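PDB 6HH2: Ras-related protein Rab-7L1 from Homo sapiens, which binds and hydrolyses GTP as a Rab-family switch in vesicle trafficking, recruiting LRRK2 to the Golgi complex and stimulating its kinase activity. Local coordinates for residues Phe91-Ser102 against Pro134-Phe145. The protein carries 4 engineered substitutions. Numbering follows the deposited sequence. Where two conformers were deposited one is given.
Sequences FDVTNATTFSNS and PWAVSRDQIDRF
Val-93 and Ala-136 join the two segments through one nearly straight backbone hydrogen bond, with Ala-136 N 2.7 Å from Val-93 O, while helices 96-102 and 139-145 run almost parallel, their axes 11.7 Å apart at 19°. Beside this bond Val-93 lies over one face of the Trp-135 indole: its CG2 makes a CH-pi contact 3.5 Å from the centroid of the five-membered ring, and CG1 reaches toward the benzo part. Arg-139 comes over the opposite face of the indole. The methyl of Ala-136 packs against that of Ala-96 (CB to CB 4.0 Å), at the start of helix 96-102. With CG anti to the backbone N (chi1 175°), the Phe-99 ring is carried out to Phe-145. Phe-99 CZ comes within 3.4 Å of Phe-145 CG, the two side chains sliding past each other in opposite directions, their ring planes at an oblique 35°, while Val-137 CG1 touches Phe-99 CD2 at 3.6 Å. Phe-91 continues this apolar layer inward, its ring edge meeting Ile-142, where Phe-91 CZ lies 3.9 Å from Ile-142 CD1. Asn-95 caps helix 96-102 through a weak bond from Thr-97 N, and Ser-138 caps helix 139-145 in a capping box with Gln-141. Within the Ras-like fold, the contact joins the end of strand 86-92, the loop after it and helix 96-112 to helix 139-148 and the loop before it; Phe-91 and Val-93 also pack on strand 123-128, while Trp-135 and Ile-142 reach strand 153-156.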
ATOM      1  N   PHE A  91      -4.838  -2.060   7.650  1.00 18.79           N
ATOM      2  CA  PHE A  91      -5.224  -2.360   9.010  1.00 18.37           C
ATOM      3  C   PHE A  91      -5.761  -3.785   9.102  1.00 20.28           C
ATOM      4  O   PHE A  91      -6.049  -4.441   8.099  1.00 20.61           O
ATOM      5  CB  PHE A  91      -6.128  -1.275   9.632  1.00 18.99           C
ATOM      6  CG  PHE A  91      -7.541  -1.298   9.151  1.00 18.69           C
ATOM      7  CD1 PHE A  91      -7.900  -0.659   7.942  1.00 20.65           C
ATOM      8  CD2 PHE A  91      -8.523  -1.984   9.893  1.00 20.78           C
ATOM      9  CE1 PHE A  91      -9.221  -0.711   7.494  1.00 20.12           C
ATOM     10  CE2 PHE A  91      -9.853  -2.018   9.461  1.00 22.32           C
ATOM     11  CZ  PHE A  91     -10.209  -1.359   8.277  1.00 21.59           C
ATOM     12  N   ASP A  92      -5.867  -4.278  10.329  1.00 20.05           N
ATOM     13  CA  ASP A  92      -6.455  -5.581  10.631  1.00 20.77           C
ATOM     14  C   ASP A  92      -7.894  -5.365  11.102  1.00 20.71           C
ATOM     15  O   ASP A  92      -8.121  -4.708  12.128  1.00 23.18           O
ATOM     16  CB  ASP A  92      -5.566  -6.193  11.728  1.00 20.47           C
ATOM     17  CG  ASP A  92      -6.076  -7.530  12.294  1.00 24.72           C
ATOM     18  OD1 ASP A  92      -7.200  -7.977  11.994  1.00 26.18           O
ATOM     19  OD2 ASP A  92      -5.317  -8.095  13.131  1.00 26.49           O
ATOM     20  N   VAL A  93      -8.874  -5.884  10.322  1.00 20.39           N
ATOM     21  CA  VAL A  93     -10.287  -5.696  10.695  1.00 21.95           C
ATOM     22  C   VAL A  93     -10.661  -6.156  12.098  1.00 25.68           C
ATOM     23  O   VAL A  93     -11.663  -5.705  12.661  1.00 27.09           O
ATOM     24  CB  VAL A  93     -11.270  -6.333   9.685  1.00 23.88           C
ATOM     25  CG1 VAL A  93     -11.226  -5.623   8.371  1.00 27.01           C
ATOM     26  CG2 VAL A  93     -11.032  -7.859   9.550  1.00 25.82           C
ATOM     27  N   THR A  94      -9.852  -7.034  12.681  1.00 24.81           N
ATOM     28  CA  THR A  94     -10.118  -7.621  13.968  1.00 29.69           C
ATOM     29  C   THR A  94      -9.471  -6.823  15.106  1.00 28.40           C
ATOM     30  O   THR A  94      -9.713  -7.131  16.279  1.00 29.38           O
ATOM     31  CB  THR A  94      -9.525  -9.005  13.740  1.00 36.68           C
ATOM     32  OG1 THR A  94      -8.123  -9.071  13.985  1.00 32.14           O
ATOM     33  CG2 THR A  94     -10.105  -9.770  12.643  1.00 38.16           C
ATOM     34  N   ASN A  95      -8.727  -5.749  14.793  1.00 26.67           N
ATOM     35  CA  ASN A  95      -7.977  -4.972  15.798  1.00 25.54           C
ATOM     36  C   ASN A  95      -8.281  -3.481  15.609  1.00 27.98           C
ATOM     37  O   ASN A  95      -7.712  -2.817  14.736  1.00 27.11           O
ATOM     38  CB  ASN A  95      -6.483  -5.262  15.694  1.00 29.15           C
ATOM     39  CG  ASN A  95      -5.700  -4.615  16.803  1.00 32.26           C
ATOM     40  OD1 ASN A  95      -6.111  -3.597  17.314  1.00 32.16           O
ATOM     41  ND2 ASN A  95      -4.576  -5.207  17.187  1.00 36.57           N
ATOM     42  N   ALA A  96      -9.178  -2.940  16.436  1.00 30.37           N
ATOM     43  CA  ALA A  96      -9.625  -1.570  16.223  1.00 31.06           C
ATOM     44  C   ALA A  96      -8.508  -0.554  16.414  1.00 28.74           C
ATOM     45  O   ALA A  96      -8.580   0.543  15.853  1.00 28.37           O
ATOM     46  CB  ALA A  96     -10.812  -1.256  17.135  1.00 37.16           C
ATOM     47  N   THR A  97      -7.461  -0.887  17.184  1.00 26.40           N
ATOM     48  CA  THR A  97      -6.358   0.054  17.311  0.75 27.13           C
ATOM     49  C   THR A  97      -5.644   0.267  15.983  1.00 27.91           C
ATOM     50  O   THR A  97      -5.187   1.389  15.686  1.00 26.82           O
ATOM     51  CB  THR A  97      -5.344  -0.432  18.351  0.75 30.26           C
ATOM     52  OG1 THR A  97      -6.024  -0.554  19.606  0.75 34.86           O
ATOM     53  CG2 THR A  97      -4.226   0.573  18.471  0.75 31.54           C
ATOM     54  N   THR A  98      -5.501  -0.805  15.186  1.00 24.22           N
ATOM     55  CA  THR A  98      -4.838  -0.660  13.890  1.00 20.90           C
ATOM     56  C   THR A  98      -5.707   0.135  12.923  1.00 22.77           C
ATOM     57  O   THR A  98      -5.184   0.873  12.071  1.00 22.18           O
ATOM     58  CB  THR A  98      -4.483  -2.028  13.278  1.00 21.19           C
ATOM     59  OG1 THR A  98      -5.675  -2.725  12.814  1.00 21.99           O
ATOM     60  CG2 THR A  98      -3.688  -2.923  14.274  1.00 22.76           C
ATOM     61  N   PHE A  99      -7.021   0.082  13.122  1.00 23.11           N
ATOM     62  CA  PHE A  99      -7.939   0.896  12.319  1.00 24.13           C
ATOM     63  C   PHE A  99      -7.798   2.363  12.684  1.00 24.85           C
ATOM     64  O   PHE A  99      -7.544   3.216  11.816  1.00 23.34           O
ATOM     65  CB  PHE A  99      -9.362   0.424  12.578  1.00 24.68           C
ATOM     66  CG  PHE A  99     -10.453   1.265  11.894  1.00 23.45           C
ATOM     67  CD1 PHE A  99     -10.553   1.363  10.487  1.00 23.03           C
ATOM     68  CD2 PHE A  99     -11.402   1.944  12.682  1.00 24.77           C
ATOM     69  CE1 PHE A  99     -11.607   2.119   9.911  1.00 24.72           C
ATOM     70  CE2 PHE A  99     -12.449   2.658  12.099  1.00 26.08           C
ATOM     71  CZ  PHE A  99     -12.514   2.754  10.724  1.00 24.29           C
ATOM     72  N   SER A 100      -7.921   2.666  13.984  1.00 27.55           N
ATOM     73  CA  SER A 100      -7.719   4.029  14.451  0.52 29.17           C
ATOM     74  C   SER A 100      -6.372   4.585  14.011  1.00 27.27           C
ATOM     75  O   SER A 100      -6.284   5.749  13.573  1.00 29.80           O
ATOM     76  CB  SER A 100      -7.838   4.036  15.980  0.52 33.31           C
ATOM     77  OG  SER A 100      -7.692   5.347  16.502  0.52 38.70           O
ATOM     78  N   ASN A 101      -5.305   3.788  14.138  1.00 23.97           N
ATOM     79  CA  ASN A 101      -3.986   4.303  13.772  1.00 26.25           C
ATOM     80  C   ASN A 101      -3.852   4.575  12.276  1.00 23.92           C
ATOM     81  O   ASN A 101      -2.957   5.334  11.874  1.00 22.33           O
ATOM     82  CB  ASN A 101      -2.880   3.343  14.228  1.00 24.91           C
ATOM     83  CG  ASN A 101      -2.393   3.621  15.620  1.00 34.36           C
ATOM     84  OD1 ASN A 101      -2.482   4.743  16.113  1.00 33.45           O
ATOM     85  ND2 ASN A 101      -1.896   2.576  16.268  1.00 32.29           N
ATOM     86  N   SER A 102      -4.743   4.007  11.421  1.00 22.43           N
ATOM     87  CA  SER A 102      -4.661   4.327   9.994  0.77 21.38           C
ATOM     88  C   SER A 102      -4.918   5.799   9.747  1.00 18.78           C
ATOM     89  O   SER A 102      -4.443   6.353   8.740  1.00 20.75           O
ATOM     90  CB  SER A 102      -5.706   3.496   9.225  0.77 22.19           C
ATOM     91  OG  SER A 102      -5.397   2.148   9.381  0.77 21.53           O
ATOM     92  N   PRO A 134     -14.886 -12.459  14.803  1.00 46.63           N
ATOM     93  CA  PRO A 134     -15.642 -11.292  14.324  1.00 44.96           C
ATOM     94  C   PRO A 134     -14.718 -10.112  14.009  1.00 38.42           C
ATOM     95  O   PRO A 134     -13.590 -10.045  14.490  1.00 38.46           O
ATOM     96  CB  PRO A 134     -16.504 -10.920  15.539  1.00 46.89           C
ATOM     97  CG  PRO A 134     -15.636 -11.265  16.704  1.00 48.67           C
ATOM     98  CD  PRO A 134     -14.848 -12.513  16.280  1.00 47.51           C
ATOM     99  N   TRP A 135     -15.214  -9.162  13.238  1.00 33.88           N
ATOM    100  CA  TRP A 135     -14.465  -7.934  13.049  1.00 29.58           C
ATOM    101  C   TRP A 135     -14.702  -6.976  14.216  1.00 31.89           C
ATOM    102  O   TRP A 135     -15.695  -7.073  14.945  1.00 33.81           O
ATOM    103  CB  TRP A 135     -14.960  -7.244  11.780  1.00 29.32           C
ATOM    104  CG  TRP A 135     -14.711  -7.949  10.475  1.00 30.67           C
ATOM    105  CD1 TRP A 135     -14.313  -9.247  10.260  1.00 31.32           C
ATOM    106  CD2 TRP A 135     -14.835  -7.352   9.196  1.00 28.45           C
ATOM    107  NE1 TRP A 135     -14.213  -9.493   8.914  1.00 29.37           N
ATOM    108  CE2 TRP A 135     -14.520  -8.338   8.234  1.00 29.60           C
ATOM    109  CE3 TRP A 135     -15.168  -6.063   8.770  1.00 30.38           C
ATOM    110  CZ2 TRP A 135     -14.564  -8.079   6.852  1.00 29.43           C
ATOM    111  CZ3 TRP A 135     -15.196  -5.801   7.414  1.00 33.19           C
ATOM    112  CH2 TRP A 135     -14.892  -6.802   6.468  1.00 31.84           C
ATOM    113  N   ALA A 136     -13.772  -6.042  14.384  1.00 30.00           N
ATOM    114  CA  ALA A 136     -13.859  -5.035  15.428  1.00 29.93           C
ATOM    115  C   ALA A 136     -14.437  -3.727  14.920  1.00 30.38           C
ATOM    116  O   ALA A 136     -14.627  -2.801  15.712  1.00 33.99           O
ATOM    117  CB  ALA A 136     -12.471  -4.780  16.030  1.00 30.84           C
ATOM    118  N   VAL A 137     -14.704  -3.633  13.612  1.00 29.65           N
ATOM    119  CA  VAL A 137     -15.312  -2.471  12.983  1.00 31.05           C
ATOM    120  C   VAL A 137     -16.346  -2.986  11.989  1.00 28.81           C
ATOM    121  O   VAL A 137     -16.293  -4.139  11.536  1.00 31.82           O
ATOM    122  CB  VAL A 137     -14.267  -1.606  12.237  1.00 28.89           C
ATOM    123  CG1 VAL A 137     -13.219  -1.081  13.243  1.00 33.07           C
ATOM    124  CG2 VAL A 137     -13.573  -2.406  11.127  1.00 30.57           C
ATOM    125  N   SER A 138     -17.288  -2.113  11.624  1.00 29.96           N
ATOM    126  CA  SER A 138     -18.266  -2.434  10.599  1.00 27.27           C
ATOM    127  C   SER A 138     -17.890  -1.798   9.265  1.00 27.90           C
ATOM    128  O   SER A 138     -17.131  -0.836   9.210  1.00 26.63           O
ATOM    129  CB  SER A 138     -19.653  -1.909  11.000  1.00 32.86           C
ATOM    130  OG  SER A 138     -19.663  -0.482  11.014  1.00 33.45           O
ATOM    131  N   ARG A 139     -18.498  -2.303   8.184  1.00 28.27           N
ATOM    132  CA  ARG A 139     -18.183  -1.748   6.869  1.00 26.90           C
ATOM    133  C   ARG A 139     -18.646  -0.302   6.757  1.00 26.96           C
ATOM    134  O   ARG A 139     -17.965   0.525   6.144  1.00 29.16           O
ATOM    135  CB  ARG A 139     -18.793  -2.622   5.769  1.00 29.12           C
ATOM    136  CG  ARG A 139     -18.090  -3.977   5.618  1.00 29.94           C
ATOM    137  CD  ARG A 139     -18.914  -4.958   4.731  1.00 37.76           C
ATOM    138  NE  ARG A 139     -18.186  -6.218   4.498  1.00 40.48           N
ATOM    139  CZ  ARG A 139     -18.302  -7.293   5.283  1.00 45.93           C
ATOM    140  NH1 ARG A 139     -19.089  -7.251   6.358  1.00 50.14           N
ATOM    141  NH2 ARG A 139     -17.637  -8.409   5.007  1.00 40.31           N
ATOM    142  N   ASP A 140     -19.813   0.017   7.322  1.00 29.59           N
ATOM    143  CA  ASP A 140     -20.263   1.408   7.290  1.00 36.00           C
ATOM    144  C   ASP A 140     -19.292   2.314   8.035  1.00 32.04           C
ATOM    145  O   ASP A 140     -18.997   3.424   7.581  1.00 29.71           O
ATOM    146  CB  ASP A 140     -21.686   1.551   7.837  1.00 40.85           C
ATOM    147  CG  ASP A 140     -22.765   1.066   6.844  1.00 52.38           C
ATOM    148  OD1 ASP A 140     -22.448   0.817   5.648  1.00 54.30           O
ATOM    149  OD2 ASP A 140     -23.936   0.928   7.261  1.00 59.71           O
ATOM    150  N   GLN A 141     -18.871   1.775   9.168  1.00 29.00           N
ATOM    151  CA  GLN A 141     -17.726   2.593   9.887  0.66 27.71           C
ATOM    152  C   GLN A 141     -16.432   2.802   8.978  1.00 23.08           C
ATOM    153  O   GLN A 141     -15.796   3.880   8.932  1.00 24.88           O
ATOM    154  CB  GLN A 141     -17.304   1.835  11.157  0.66 29.95           C
ATOM    155  CG  GLN A 141     -18.106   2.146  12.438  0.66 33.44           C
ATOM    156  CD  GLN A 141     -17.650   1.253  13.597  0.66 35.33           C
ATOM    157  OE1 GLN A 141     -16.991   0.228  13.376  0.66 32.77           O
ATOM    158  NE2 GLN A 141     -17.979   1.652  14.836  0.66 39.00           N
ATOM    159  N   ILE A 142     -16.051   1.751   8.291  1.00 23.59           N
ATOM    160  CA  ILE A 142     -14.876   1.917   7.437  1.00 23.80           C
ATOM    161  C   ILE A 142     -15.121   2.956   6.357  1.00 22.80           C
ATOM    162  O   ILE A 142     -14.254   3.794   6.069  1.00 22.82           O
ATOM    163  CB  ILE A 142     -14.462   0.574   6.832  1.00 22.24           C
ATOM    164  CG1 ILE A 142     -14.101  -0.413   7.950  1.00 24.21           C
ATOM    165  CG2 ILE A 142     -13.243   0.774   5.950  1.00 20.76           C
ATOM    166  CD1 ILE A 142     -13.965  -1.834   7.432  1.00 23.65           C
ATOM    167  N   ASP A 143     -16.268   2.886   5.710  1.00 23.33           N
ATOM    168  CA  ASP A 143     -16.556   3.839   4.639  1.00 22.55           C
ATOM    169  C   ASP A 143     -16.600   5.265   5.149  1.00 22.91           C
ATOM    170  O   ASP A 143     -16.068   6.168   4.501  1.00 24.68           O
ATOM    171  CB  ASP A 143     -17.860   3.481   3.916  1.00 24.00           C
ATOM    172  CG  ASP A 143     -18.062   4.309   2.632  1.00 24.92           C
ATOM    173  OD1 ASP A 143     -17.228   4.093   1.713  1.00 25.60           O
ATOM    174  OD2 ASP A 143     -18.986   5.156   2.608  1.00 27.79           O
ATOM    175  N   ARG A 144     -17.270   5.512   6.276  1.00 23.08           N
ATOM    176  CA  ARG A 144     -17.291   6.874   6.818  1.00 23.68           C
ATOM    177  C   ARG A 144     -15.879   7.342   7.161  1.00 25.35           C
ATOM    178  O   ARG A 144     -15.517   8.495   6.896  1.00 26.57           O
ATOM    179  CB  ARG A 144     -18.159   6.909   8.071  1.00 27.96           C
ATOM    180  CG  ARG A 144     -19.662   6.825   7.776  1.00 31.96           C
ATOM    181  CD  ARG A 144     -20.503   7.277   8.969  1.00 49.45           C
ATOM    182  NE  ARG A 144     -20.255   6.457  10.161  1.00 58.99           N
ATOM    183  CZ  ARG A 144     -20.822   5.267  10.369  1.00 62.68           C
ATOM    184  NH1 ARG A 144     -21.642   4.751   9.453  1.00 63.95           N
ATOM    185  NH2 ARG A 144     -20.552   4.585  11.480  1.00 62.30           N
ATOM    186  N   PHE A 145     -15.075   6.446   7.725  1.00 21.73           N
ATOM    187  CA  PHE A 145     -13.700   6.786   8.075  1.00 23.10           C
ATOM    188  C   PHE A 145     -12.876   7.080   6.830  1.00 24.99           C
ATOM    189  O   PHE A 145     -12.104   8.045   6.791  1.00 23.93           O
ATOM    190  CB  PHE A 145     -13.124   5.594   8.863  1.00 22.42           C
ATOM    191  CG  PHE A 145     -11.675   5.673   9.197  1.00 23.93           C
ATOM    192  CD1 PHE A 145     -10.740   5.230   8.278  1.00 23.80           C
ATOM    193  CD2 PHE A 145     -11.279   6.073  10.471  1.00 25.64           C
ATOM    194  CE1 PHE A 145      -9.390   5.201   8.575  1.00 26.10           C
ATOM    195  CE2 PHE A 145      -9.888   6.031  10.800  1.00 26.15           C
ATOM    196  CZ  PHE A 145      -8.969   5.609   9.815  1.00 26.47           C
TER